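Local structure of SusD-like carbohydrate binding protein (Bacteroides vulgatus, 3LEW) at residues G17-A22 and N115-Q120; E23-G28 and I94-G99; A123-L128 and I151-T156; N179-A184 and L206-R211. The protein probably binds carbohydrate at the bacterial outer membrane as a SusD-family protein taking part in nutrient capture. One frame throughout, in Å; residues are numbered along the deposited sequence.

The four contacts chain together within the helical N-terminal half, and helix 111-135 runs through the group: contact 1 and contact 3 lie on successive stretches of it. Contacts 1 and 2 share helix 19-35, their centres about 9 Å apart, and are tied by a salt bridge of 2.8 Å from R116 NH1 to E23 OE2. From contact 3, R125 NH1 bonds N98 OD1 of contact 2 at 2.8 Å, and R125 NH2 pairs with D180 OD1 of contact 4, also at 2.8 Å. A pentaethylene glycol, probably from the crystallisation liquor, touches contact 3 at Y152, and one also lies near E182 of contact 4.

Contact 1 (G17-A22 and N115-Q120)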
loop_
_atom_site.group_PDB
_atom_site.type_symbol
_atom_site.label_atom_id
_atom_site.label_comp_id
_atom_site.label_asym_id
_atom_site.label_seq_id
_atom_site.Cartn_x
_atom_site.Cartn_y
_atom_site.Cartn_z
ATOM N N GLY A 17 30.776 10.533 9.499
ATOM C CA GLY A 17 31.663 11.682 9.478
ATOM C C GLY A 17 31.259 12.856 8.595
ATOM O O GLY A 17 31.424 14.005 8.986
ATOM N N LYS A 18 30.771 12.583 7.388
ATOM C CA LYS A 18 30.398 13.626 6.444
ATOM C C LYS A 18 28.947 13.420 6.060
ATOM O O LYS A 18 28.395 12.352 6.267
ATOM C CB LYS A 18 31.253 13.551 5.179
ATOM C CG LYS A 18 32.752 13.590 5.431
ATOM C CD LYS A 18 33.519 13.623 4.126
ATOM C CE LYS A 18 35.039 13.712 4.355
ATOM N NZ LYS A 18 35.469 12.641 5.330
ATOM N N THR A 19 28.320 14.470 5.547
ATOM C CA THR A 19 26.944 14.367 5.076
ATOM C C THR A 19 26.758 13.180 4.128
ATOM O O THR A 19 25.789 12.438 4.265
ATOM C CB THR A 19 26.448 15.693 4.417
ATOM O OG1 THR A 19 27.383 16.102 3.413
ATOM C CG2 THR A 19 26.274 16.832 5.500
ATOM N N GLY A 20 27.689 12.978 3.183
ATOM C CA GLY A 20 27.613 11.840 2.239
ATOM C C GLY A 20 27.507 10.479 2.948
ATOM O O GLY A 20 26.840 9.552 2.468
ATOM N N ASP A 21 28.182 10.374 4.097
ATOM C CA ASP A 21 28.240 9.145 4.886
ATOM C C ASP A 21 26.874 8.868 5.509
ATOM O O ASP A 21 26.427 7.725 5.541
ATOM C CB ASP A 21 29.302 9.230 6.031
ATOM C CG ASP A 21 30.712 9.372 5.534
ATOM O OD1 ASP A 21 31.072 8.659 4.575
ATOM O OD2 ASP A 21 31.490 10.201 6.088
ATOM N N ALA A 22 26.195 9.923 5.972
ATOM C CA ALA A 22 24.846 9.793 6.520
ATOM C C ALA A 22 23.884 9.384 5.415
ATOM O O ALA A 22 23.043 8.492 5.588
ATOM C CB ALA A 22 24.406 11.095 7.163
ATOM N N ASN A 115 20.353 19.805 6.856
ATOM C CA ASN A 115 18.896 19.943 7.057
ATOM C C ASN A 115 18.109 18.961 6.211
ATOM O O ASN A 115 17.194 18.283 6.700
ATOM C CB ASN A 115 18.409 21.367 6.740
ATOM C CG ASN A 115 18.909 22.417 7.709
ATOM O OD1 ASN A 115 19.475 22.137 8.767
ATOM N ND2 ASN A 115 18.703 23.678 7.320
ATOM N N ARG A 116 18.467 18.872 4.929
ATOM C CA ARG A 116 17.735 18.058 3.970
ATOM C C ARG A 116 17.838 16.569 4.291
ATOM O O ARG A 116 16.821 15.852 4.230
ATOM C CB ARG A 116 18.236 18.365 2.563
ATOM C CG ARG A 116 17.497 17.654 1.463
ATOM C CD ARG A 116 18.206 16.380 1.046
ATOM N NE ARG A 116 19.549 16.626 0.544
ATOM C CZ ARG A 116 20.426 15.674 0.249
ATOM N NH1 ARG A 116 20.112 14.388 0.372
ATOM N NH2 ARG A 116 21.630 16.028 -0.194
ATOM N N ILE A 117 19.046 16.115 4.649
ATOM C CA ILE A 117 19.271 14.727 5.048
ATOM C C ILE A 117 18.509 14.377 6.352
ATOM O O ILE A 117 17.826 13.331 6.437
ATOM C CB ILE A 117 20.759 14.388 5.167
ATOM C CG1 ILE A 117 21.421 14.463 3.776
ATOM C CG2 ILE A 117 20.961 12.964 5.755
ATOM C CD1 ILE A 117 22.906 14.469 3.814
ATOM N N LYS A 118 18.568 15.288 7.323
ATOM C CA LYS A 118 17.781 15.120 8.555
ATOM C C LYS A 118 16.292 15.002 8.241
ATOM O O LYS A 118 15.595 14.109 8.757
ATOM C CB LYS A 118 18.044 16.298 9.475
ATOM C CG LYS A 118 17.303 16.248 10.812
ATOM C CD LYS A 118 17.670 17.421 11.665
ATOM C CE LYS A 118 17.013 17.304 13.017
ATOM N NZ LYS A 118 17.513 18.348 13.997
ATOM N N GLY A 119 15.796 15.853 7.336
ATOM C CA GLY A 119 14.407 15.787 6.912
ATOM C C GLY A 119 14.026 14.477 6.242
ATOM O O GLY A 119 12.971 13.905 6.494
ATOM N N GLN A 120 14.918 13.986 5.395
ATOM C CA GLN A 120 14.673 12.741 4.715
ATOM C C GLN A 120 14.612 11.528 5.708
ATOM O O GLN A 120 13.786 10.613 5.541
ATOM C CB GLN A 120 15.699 12.516 3.608
ATOM C CG GLN A 120 15.491 13.429 2.381
ATOM C CD GLN A 120 16.576 13.312 1.347
ATOM O OE1 GLN A 120 17.780 13.165 1.682
ATOM N NE2 GLN A 120 16.178 13.449 0.065
#
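This is a small, buried apolar contact in which I117 of helix 111-135 packs against T19 and A22 in the first turn of helix 19-35, within the helical, TPR-like part of the SusD fold. I117 divides its work between two branches. The longer one reaches the start of the other helix, where I117 CD1 lies 3.6 Å from the carbonyl oxygen T19 O and I117 CD1 is 3.8 Å from T19 CB. A chi1 of -66° puts CG1 beside the backbone N and leaves CG2 anti to it; on this shorter branch I117 CG2 meets the methyl A22 CB at 4.2 Å. T19 and A22 are three residues apart, so I117 spans about one turn of its partner. No hydrogen bond crosses between the segments; the match is one of shape, and I104 covers it further by touching both A22 and I117.

The helix start that I117 meets is fixed by its own polar bonds. K18 holds the N-cap position, and D21 OD2, three residues on, accepts from K18 N at 2.8 Å, met on its anti side. The oxygen K18 O in turn accepts from both D21 N and A22 N. On the partner helix, R116 lays its guanidinium over its neighbour I117, with I117 CG1 3.6 Å from the guanidinium plane and offset toward the rim. That group also pairs with E23 of helix 19-35, adding an ionic tie beside the apolar one. Q120 OE1 lies nearly in the guanidinium plane and takes R116 NH1 at 2.9 Å, with a fairly straight N-H...O angle of 160°.

Contact 2 (E23-G28 and I94-G99); sequences EKVLNG and INDCNG
V25 lays its CG1 methyl over D96, with V25 CG1 4.1 Å from the backbone oxygen D96 O and 4.2 Å from the carboxylate oxygen D96 OD1. The methyl gets there because CG1 stands anti to the backbone N (chi1 175°) and so points out from helix 19-35 toward helix 81-103. The two side chains meet at a slant. This is loose van der Waals contact between a methyl and polar oxygens, and neither of these D96 oxygens is hydrogen-bonded across the two segments. D96 CB is directed toward the opposing helix, which brings its OD1 to the valine methyl, on the partly exposed side of the contact.

Deeper in, L26 takes over. Its methyl reaches C97, with L26 CD1 4.2 Å from the backbone C97 CA and the same distance from the sulfur C97 SG. C97 CB points away from helix 19-35, yet SG still reaches the leucine methyl. The backbones run close at this level, with L26 CA and D96 CA 6.4 Å apart.

The contact joins two helices of the TPR-like bundle, and a third closes it from the buried side: L26 also packs on A121 and C97 on L124, both of helix 111-135. V100, about one turn further along helix 81-103, touches V25 and L26 together. On other faces of the pair, E23 forms a salt bridge with K199, while N98 bonds to R125 of helix 111-135 and to Y152 O in the loop after strand 147-149.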
loop_
_atom_site.group_PDB
_atom_site.type_symbol
_atom_site.label_atom_id
_atom_site.label_comp_id
_atom_site.label_asym_id
_atom_site.label_seq_id
_atom_site.Cartn_x
_atom_site.Cartn_y
_atom_site.Cartn_z
ATOM N N GLU A 23 24.004 10.023 4.266
ATOM C CA GLU A 23 23.140 9.682 3.147
ATOM C C GLU A 23 23.330 8.224 2.732
ATOM O O GLU A 23 22.342 7.543 2.369
ATOM C CB GLU A 23 23.385 10.639 1.983
ATOM C CG GLU A 23 22.568 10.314 0.753
ATOM C CD GLU A 23 22.322 11.539 -0.121
ATOM O OE1 GLU A 23 23.273 12.120 -0.656
ATOM O OE2 GLU A 23 21.163 11.907 -0.305
ATOM N N LYS A 24 24.550 7.711 2.819
ATOM C CA LYS A 24 24.784 6.328 2.451
ATOM C C LYS A 24 24.012 5.386 3.364
ATOM O O LYS A 24 23.434 4.411 2.898
ATOM C CB LYS A 24 26.251 5.978 2.456
ATOM C CG LYS A 24 26.526 4.581 1.896
ATOM N N VAL A 25 24.015 5.659 4.669
ATOM C CA VAL A 25 23.226 4.842 5.587
ATOM C C VAL A 25 21.728 4.883 5.269
ATOM O O VAL A 25 20.994 3.844 5.307
ATOM C CB VAL A 25 23.507 5.204 7.046
ATOM C CG1 VAL A 25 22.569 4.414 7.985
ATOM C CG2 VAL A 25 24.976 4.958 7.374
ATOM N N LEU A 26 21.220 6.081 4.991
ATOM C CA LEU A 26 19.826 6.210 4.607
ATOM C C LEU A 26 19.496 5.460 3.318
ATOM O O LEU A 26 18.424 4.802 3.220
ATOM C CB LEU A 26 19.447 7.686 4.475
ATOM C CG LEU A 26 18.095 8.200 4.924
ATOM C CD1 LEU A 26 17.818 7.696 6.385
ATOM C CD2 LEU A 26 18.135 9.743 4.871
ATOM N N ASN A 27 20.390 5.550 2.329
ATOM C CA ASN A 27 20.191 4.848 1.051
ATOM C C ASN A 27 20.167 3.346 1.289
ATOM O O ASN A 27 19.363 2.633 0.662
ATOM C CB ASN A 27 21.314 5.160 0.048
ATOM C CG ASN A 27 21.282 6.587 -0.462
ATOM O OD1 ASN A 27 20.267 7.279 -0.339
ATOM N ND2 ASN A 27 22.423 7.038 -1.050
ATOM N N GLY A 28 21.043 2.868 2.184
ATOM C CA GLY A 28 21.085 1.431 2.519
ATOM C C GLY A 28 19.801 0.957 3.203
ATOM O O GLY A 28 19.258 -0.129 2.880
ATOM N N ILE A 94 13.796 1.895 10.707
ATOM C CA ILE A 94 13.695 2.944 11.751
ATOM C C ILE A 94 15.037 3.134 12.438
ATOM O O ILE A 94 15.458 4.268 12.720
ATOM C CB ILE A 94 12.559 2.634 12.779
ATOM C CG1 ILE A 94 11.171 2.904 12.165
ATOM C CG2 ILE A 94 12.782 3.420 14.114
ATOM C CD1 ILE A 94 9.967 2.308 13.002
ATOM N N ASN A 95 15.730 2.037 12.767
ATOM C CA ASN A 95 17.029 2.156 13.400
ATOM C C ASN A 95 18.061 2.873 12.520
ATOM O O ASN A 95 18.831 3.668 13.017
ATOM C CB ASN A 95 17.578 0.790 13.790
ATOM C CG ASN A 95 18.595 0.887 14.875
ATOM O OD1 ASN A 95 18.403 1.603 15.863
ATOM N ND2 ASN A 95 19.696 0.194 14.702
ATOM N N ASP A 96 18.064 2.584 11.228
ATOM C CA ASP A 96 18.888 3.350 10.268
ATOM C C ASP A 96 18.587 4.853 10.297
ATOM O O ASP A 96 19.521 5.668 10.380
ATOM C CB ASP A 96 18.694 2.843 8.829
ATOM C CG ASP A 96 19.300 1.461 8.603
ATOM O OD1 ASP A 96 20.343 1.125 9.227
ATOM O OD2 ASP A 96 18.756 0.693 7.788
ATOM N N CYS A 97 17.289 5.204 10.234
ATOM C CA CYS A 97 16.875 6.597 10.337
ATOM C C CYS A 97 17.389 7.206 11.655
ATOM O O CYS A 97 17.933 8.305 11.638
ATOM C CB CYS A 97 15.370 6.772 10.292
ATOM S SG CYS A 97 14.634 6.229 8.743
ATOM N N ASN A 98 17.237 6.490 12.775
ATOM C CA ASN A 98 17.692 7.017 14.060
ATOM C C ASN A 98 19.217 7.163 14.117
ATOM O O ASN A 98 19.734 8.096 14.737
ATOM C CB ASN A 98 17.184 6.159 15.221
ATOM C CG ASN A 98 15.678 6.300 15.427
ATOM O OD1 ASN A 98 15.114 7.302 15.018
ATOM N ND2 ASN A 98 15.029 5.298 16.082
ATOM N N GLY A 99 19.949 6.245 13.494
ATOM C CA GLY A 99 21.424 6.383 13.450
ATOM C C GLY A 99 21.828 7.632 12.674
ATOM O O GLY A 99 22.716 8.373 13.099
#

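Contact 3 (A123-L128 and I151-T156)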
loop_
_atom_site.group_PDB
_atom_site.type_symbol
_atom_site.label_atom_id
_atom_site.label_comp_id
_atom_site.label_asym_id
_atom_site.label_seq_id
_atom_site.Cartn_x
_atom_site.Cartn_y
_atom_site.Cartn_z
ATOM N N ALA A 123 11.298 11.798 7.545
ATOM C CA ALA A 123 10.168 11.460 6.665
ATOM C C ALA A 123 10.064 9.940 6.502
ATOM O O ALA A 123 8.970 9.384 6.620
ATOM C CB ALA A 123 10.297 12.190 5.289
ATOM N N LEU A 124 11.203 9.269 6.293
ATOM C CA LEU A 124 11.212 7.798 6.188
ATOM C C LEU A 124 10.776 7.181 7.510
ATOM O O LEU A 124 9.983 6.233 7.529
ATOM C CB LEU A 124 12.575 7.266 5.753
ATOM C CG LEU A 124 12.705 5.730 5.514
ATOM C CD1 LEU A 124 11.667 5.196 4.543
ATOM C CD2 LEU A 124 14.102 5.403 5.029
ATOM N N ARG A 125 11.288 7.715 8.608
ATOM C CA ARG A 125 10.875 7.201 9.917
ATOM C C ARG A 125 9.363 7.384 10.106
ATOM O O ARG A 125 8.630 6.453 10.547
ATOM C CB ARG A 125 11.655 7.849 11.036
ATOM C CG ARG A 125 11.408 7.184 12.376
ATOM C CD ARG A 125 12.239 7.814 13.490
ATOM N NE ARG A 125 11.696 9.093 13.969
ATOM C CZ ARG A 125 12.310 9.889 14.866
ATOM N NH1 ARG A 125 13.512 9.598 15.334
ATOM N NH2 ARG A 125 11.745 11.009 15.267
ATOM N N GLY A 126 8.862 8.575 9.768
ATOM C CA GLY A 126 7.430 8.830 9.841
ATOM C C GLY A 126 6.595 7.882 8.996
ATOM O O GLY A 126 5.501 7.418 9.408
ATOM N N PHE A 127 7.079 7.584 7.792
ATOM C CA PHE A 127 6.427 6.617 6.902
ATOM C C PHE A 127 6.326 5.219 7.528
ATOM O O PHE A 127 5.295 4.548 7.377
ATOM C CB PHE A 127 7.177 6.524 5.578
ATOM C CG PHE A 127 6.645 5.473 4.619
ATOM C CD1 PHE A 127 5.471 5.679 3.908
ATOM C CD2 PHE A 127 7.323 4.314 4.393
ATOM C CE1 PHE A 127 4.978 4.730 3.004
ATOM C CE2 PHE A 127 6.819 3.372 3.501
ATOM C CZ PHE A 127 5.675 3.600 2.804
ATOM N N LEU A 128 7.376 4.811 8.234
ATOM C CA LEU A 128 7.409 3.486 8.841
ATOM C C LEU A 128 6.500 3.464 10.080
ATOM O O LEU A 128 5.780 2.487 10.319
ATOM C CB LEU A 128 8.834 3.023 9.140
ATOM C CG LEU A 128 9.672 2.790 7.860
ATOM C CD1 LEU A 128 11.188 2.609 8.237
ATOM C CD2 LEU A 128 9.083 1.655 7.000
ATOM N N ILE A 151 7.760 2.807 20.226
ATOM C CA ILE A 151 8.324 3.936 19.490
ATOM C C ILE A 151 9.738 4.148 19.934
ATOM O O ILE A 151 9.984 4.338 21.122
ATOM C CB ILE A 151 7.513 5.227 19.750
ATOM C CG1 ILE A 151 6.103 5.057 19.200
ATOM C CG2 ILE A 151 8.205 6.440 19.103
ATOM C CD1 ILE A 151 5.164 6.230 19.463
ATOM N N TYR A 152 10.676 4.099 18.986
ATOM C CA TYR A 152 12.069 4.450 19.249
ATOM C C TYR A 152 12.463 5.640 18.409
ATOM O O TYR A 152 12.183 5.685 17.174
ATOM C CB TYR A 152 13.019 3.289 18.893
ATOM C CG TYR A 152 12.675 2.029 19.603
ATOM C CD1 TYR A 152 12.996 1.857 20.918
ATOM C CD2 TYR A 152 11.958 1.010 18.958
ATOM C CE1 TYR A 152 12.642 0.687 21.605
ATOM C CE2 TYR A 152 11.621 -0.144 19.622
ATOM C CZ TYR A 152 11.943 -0.296 20.941
ATOM O OH TYR A 152 11.582 -1.448 21.622
ATOM N N THR A 153 13.122 6.588 19.066
ATOM C CA THR A 153 13.605 7.802 18.414
ATOM C C THR A 153 15.110 8.002 18.598
ATOM O O THR A 153 15.647 9.038 18.191
ATOM C CB THR A 153 12.817 9.045 18.884
ATOM O OG1 THR A 153 13.039 9.269 20.295
ATOM C CG2 THR A 153 11.353 8.890 18.598
ATOM N N GLN A 154 15.774 7.012 19.190
ATOM C CA GLN A 154 17.242 6.969 19.345
ATOM C C GLN A 154 17.735 5.623 18.803
ATOM O O GLN A 154 16.979 4.624 18.880
ATOM C CB GLN A 154 17.639 7.047 20.827
ATOM N N SER A 155 18.973 5.583 18.285
ATOM C CA SER A 155 19.498 4.358 17.649
ATOM C C SER A 155 19.557 3.158 18.624
ATOM O O SER A 155 19.917 3.299 19.806
ATOM C CB SER A 155 20.855 4.571 16.932
ATOM O OG SER A 155 20.879 3.768 15.742
ATOM N N THR A 156 19.246 1.996 18.049
ATOM C CA THR A 156 18.730 0.768 18.691
ATOM C C THR A 156 17.977 0.976 20.010
ATOM O O THR A 156 16.754 1.231 19.967
ATOM C CB THR A 156 19.773 -0.406 18.687
ATOM O OG1 THR A 156 19.996 -0.854 20.021
ATOM C CG2 THR A 156 21.131 0.003 17.993
HETATM O O HOH W 1 15.178 11.606 16.655
#
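R125 and T153 meet first by van der Waals contact. The methyl T153 CG2 sits over one face of the R125 guanidinium, 3.7 Å above the plane and offset toward the rim, while R125 NH1 comes 3.6 Å from T153 CA. The arginine leaves helix 111-135 extended, and a bend at chi3 (78°) swings the flat group under the threonine. Further back along the chain, R125 CD lies 4.3 Å from Y152 O.

Among the polar ties, no direct hydrogen bond crosses the two segments. One water links them instead, accepting from R125 NH1 at 2.9 Å and donating to T153 O at 3.0 Å. The contact lays the loop that follows strand 147-149 against the TPR-like helical bundle. The charge of R125 is met by D180 of helix 170-187. A leucine here, bringing no N-H groups, would probably leave D180 without its ionic mate and the water bridge to T153 broken. The oxygen Y152 O accepts from Y129 OH, whereas the ring of Y152 heads elsewhere and its hydroxyl bonds a pentaethylene glycol.

Contact 4 (N179-A184 and L206-R211); sequences NDLEEA and LGILSR
Two consecutive antiparallel helices, 170-187 and 202-215, form a pair of the kind that builds TPR-like folds, and L181 wedges against I208 and L209 between them. The short segment axes approach to 9.7 Å with 154° between their directions. L181 works at both ends: its fork spans the branch of I208, with L181 CD1 3.6 Å from I208 CG2 and L181 CD2 3.9 Å from I208 CB, the side chains crossing at about a right angle. I208 CG2, the branch turned to these methyls, stands anti to the backbone N, with CG1 beside it (chi1 -54°). At its root, L181 CB meets L209 CD2 at 3.6 Å. L209 CD2 also touches E182 CG at 3.8 Å. With an alanine here in place of L181, CB would still face L209, but the two methyls on I208 CG2 would be gone, and a gap between the helices is likely to open there.

Within helix 202-215, L206 O is gripped from opposite faces of its carbonyl plane by S210 N and by S210 OG, the latter at 2.8 Å. E182 sends its carboxylate to K221 and Y225 of helix 219-232. Cohesion between these segments therefore rests on hydrocarbon fit alone, with the glutamate lending its methylene and spending its charge on the next helix.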
loop_
_atom_site.group_PDB
_atom_site.type_symbol
_atom_site.label_atom_id
_atom_site.label_comp_id
_atom_site.label_asym_id
_atom_site.label_seq_id
_atom_site.Cartn_x
_atom_site.Cartn_y
_atom_site.Cartn_z
ATOM N N ASN A 179 4.140 13.966 13.456
ATOM C CA ASN A 179 5.159 14.886 13.930
ATOM C C ASN A 179 6.484 14.789 13.182
ATOM O O ASN A 179 7.085 15.829 12.839
ATOM C CB ASN A 179 5.396 14.725 15.409
ATOM C CG ASN A 179 6.091 15.912 16.004
ATOM O OD1 ASN A 179 5.514 17.025 16.112
ATOM N ND2 ASN A 179 7.327 15.704 16.420
ATOM N N ASP A 180 6.938 13.564 12.926
ATOM C CA ASP A 180 8.154 13.336 12.139
ATOM C C ASP A 180 8.025 13.955 10.757
ATOM O O ASP A 180 8.953 14.598 10.283
ATOM C CB ASP A 180 8.427 11.827 11.972
ATOM C CG ASP A 180 8.969 11.149 13.225
ATOM O OD1 ASP A 180 9.278 11.864 14.219
ATOM O OD2 ASP A 180 9.072 9.868 13.191
ATOM N N LEU A 181 6.889 13.746 10.107
ATOM C CA LEU A 181 6.664 14.247 8.758
ATOM C C LEU A 181 6.513 15.806 8.718
ATOM O O LEU A 181 7.031 16.473 7.797
ATOM C CB LEU A 181 5.437 13.559 8.166
ATOM C CG LEU A 181 5.674 12.087 7.767
ATOM C CD1 LEU A 181 4.354 11.300 7.720
ATOM C CD2 LEU A 181 6.401 11.960 6.432
ATOM N N GLU A 182 5.925 16.394 9.771
ATOM C CA GLU A 182 5.804 17.846 9.827
ATOM C C GLU A 182 7.180 18.445 10.064
ATOM O O GLU A 182 7.475 19.511 9.541
ATOM C CB GLU A 182 4.795 18.322 10.911
ATOM C CG GLU A 182 3.356 18.001 10.501
ATOM C CD GLU A 182 2.333 18.419 11.505
ATOM O OE1 GLU A 182 2.674 18.486 12.733
ATOM O OE2 GLU A 182 1.201 18.732 11.065
ATOM N N GLU A 183 8.003 17.788 10.884
ATOM C CA GLU A 183 9.398 18.254 11.069
ATOM C C GLU A 183 10.206 18.168 9.763
ATOM O O GLU A 183 10.958 19.081 9.429
ATOM C CB GLU A 183 10.081 17.437 12.150
ATOM C CG GLU A 183 9.650 17.893 13.498
ATOM C CD GLU A 183 10.358 17.207 14.687
ATOM O OE1 GLU A 183 11.296 16.378 14.473
ATOM O OE2 GLU A 183 9.940 17.519 15.853
ATOM N N ALA A 184 10.022 17.068 9.031
ATOM C CA ALA A 184 10.630 16.906 7.700
ATOM C C ALA A 184 10.194 17.981 6.717
ATOM O O ALA A 184 11.002 18.473 5.924
ATOM C CB ALA A 184 10.328 15.533 7.142
ATOM N N LEU A 206 4.707 16.100 1.561
ATOM C CA LEU A 206 3.329 16.550 1.559
ATOM C C LEU A 206 2.396 15.361 1.308
ATOM O O LEU A 206 1.329 15.260 1.929
ATOM C CB LEU A 206 3.095 17.631 0.474
ATOM C CG LEU A 206 3.672 19.025 0.756
ATOM C CD1 LEU A 206 3.552 19.891 -0.495
ATOM C CD2 LEU A 206 2.928 19.692 1.985
ATOM N N GLY A 207 2.793 14.462 0.403
ATOM C CA GLY A 207 1.925 13.361 0.059
ATOM C C GLY A 207 1.809 12.383 1.217
ATOM O O GLY A 207 0.688 11.898 1.546
ATOM N N ILE A 208 2.955 12.004 1.807
ATOM C CA ILE A 208 2.877 11.041 2.936
ATOM C C ILE A 208 2.127 11.676 4.130
ATOM O O ILE A 208 1.332 11.002 4.841
ATOM C CB ILE A 208 4.264 10.544 3.427
ATOM C CG1 ILE A 208 5.082 9.959 2.279
ATOM C CG2 ILE A 208 4.055 9.508 4.590
ATOM C CD1 ILE A 208 6.649 9.924 2.574
ATOM N N LEU A 209 2.353 12.980 4.345
ATOM C CA LEU A 209 1.601 13.729 5.374
ATOM C C LEU A 209 0.111 13.698 5.137
ATOM O O LEU A 209 -0.675 13.544 6.101
ATOM C CB LEU A 209 2.006 15.210 5.420
ATOM C CG LEU A 209 2.935 15.661 6.500
ATOM C CD1 LEU A 209 3.255 17.129 6.271
ATOM C CD2 LEU A 209 2.339 15.394 7.884
ATOM N N SER A 210 -0.285 13.879 3.873
ATOM C CA SER A 210 -1.702 13.855 3.474
ATOM C C SER A 210 -2.327 12.525 3.839
ATOM O O SER A 210 -3.434 12.456 4.405
ATOM C CB SER A 210 -1.820 14.057 1.937
ATOM O OG SER A 210 -1.427 15.384 1.634
ATOM N N ARG A 211 -1.627 11.438 3.483
ATOM C CA ARG A 211 -2.073 10.096 3.800
ATOM C C ARG A 211 -2.166 9.888 5.328
ATOM O O ARG A 211 -3.173 9.442 5.866
ATOM C CB ARG A 211 -1.092 9.076 3.193
ATOM C CG ARG A 211 -1.556 7.646 3.363
ATOM C CD ARG A 211 -0.490 6.654 2.893
ATOM N NE ARG A 211 -0.296 6.680 1.438
ATOM C CZ ARG A 211 0.604 5.910 0.790
ATOM N NH1 ARG A 211 1.431 5.107 1.452
ATOM N NH2 ARG A 211 0.718 5.970 -0.539
#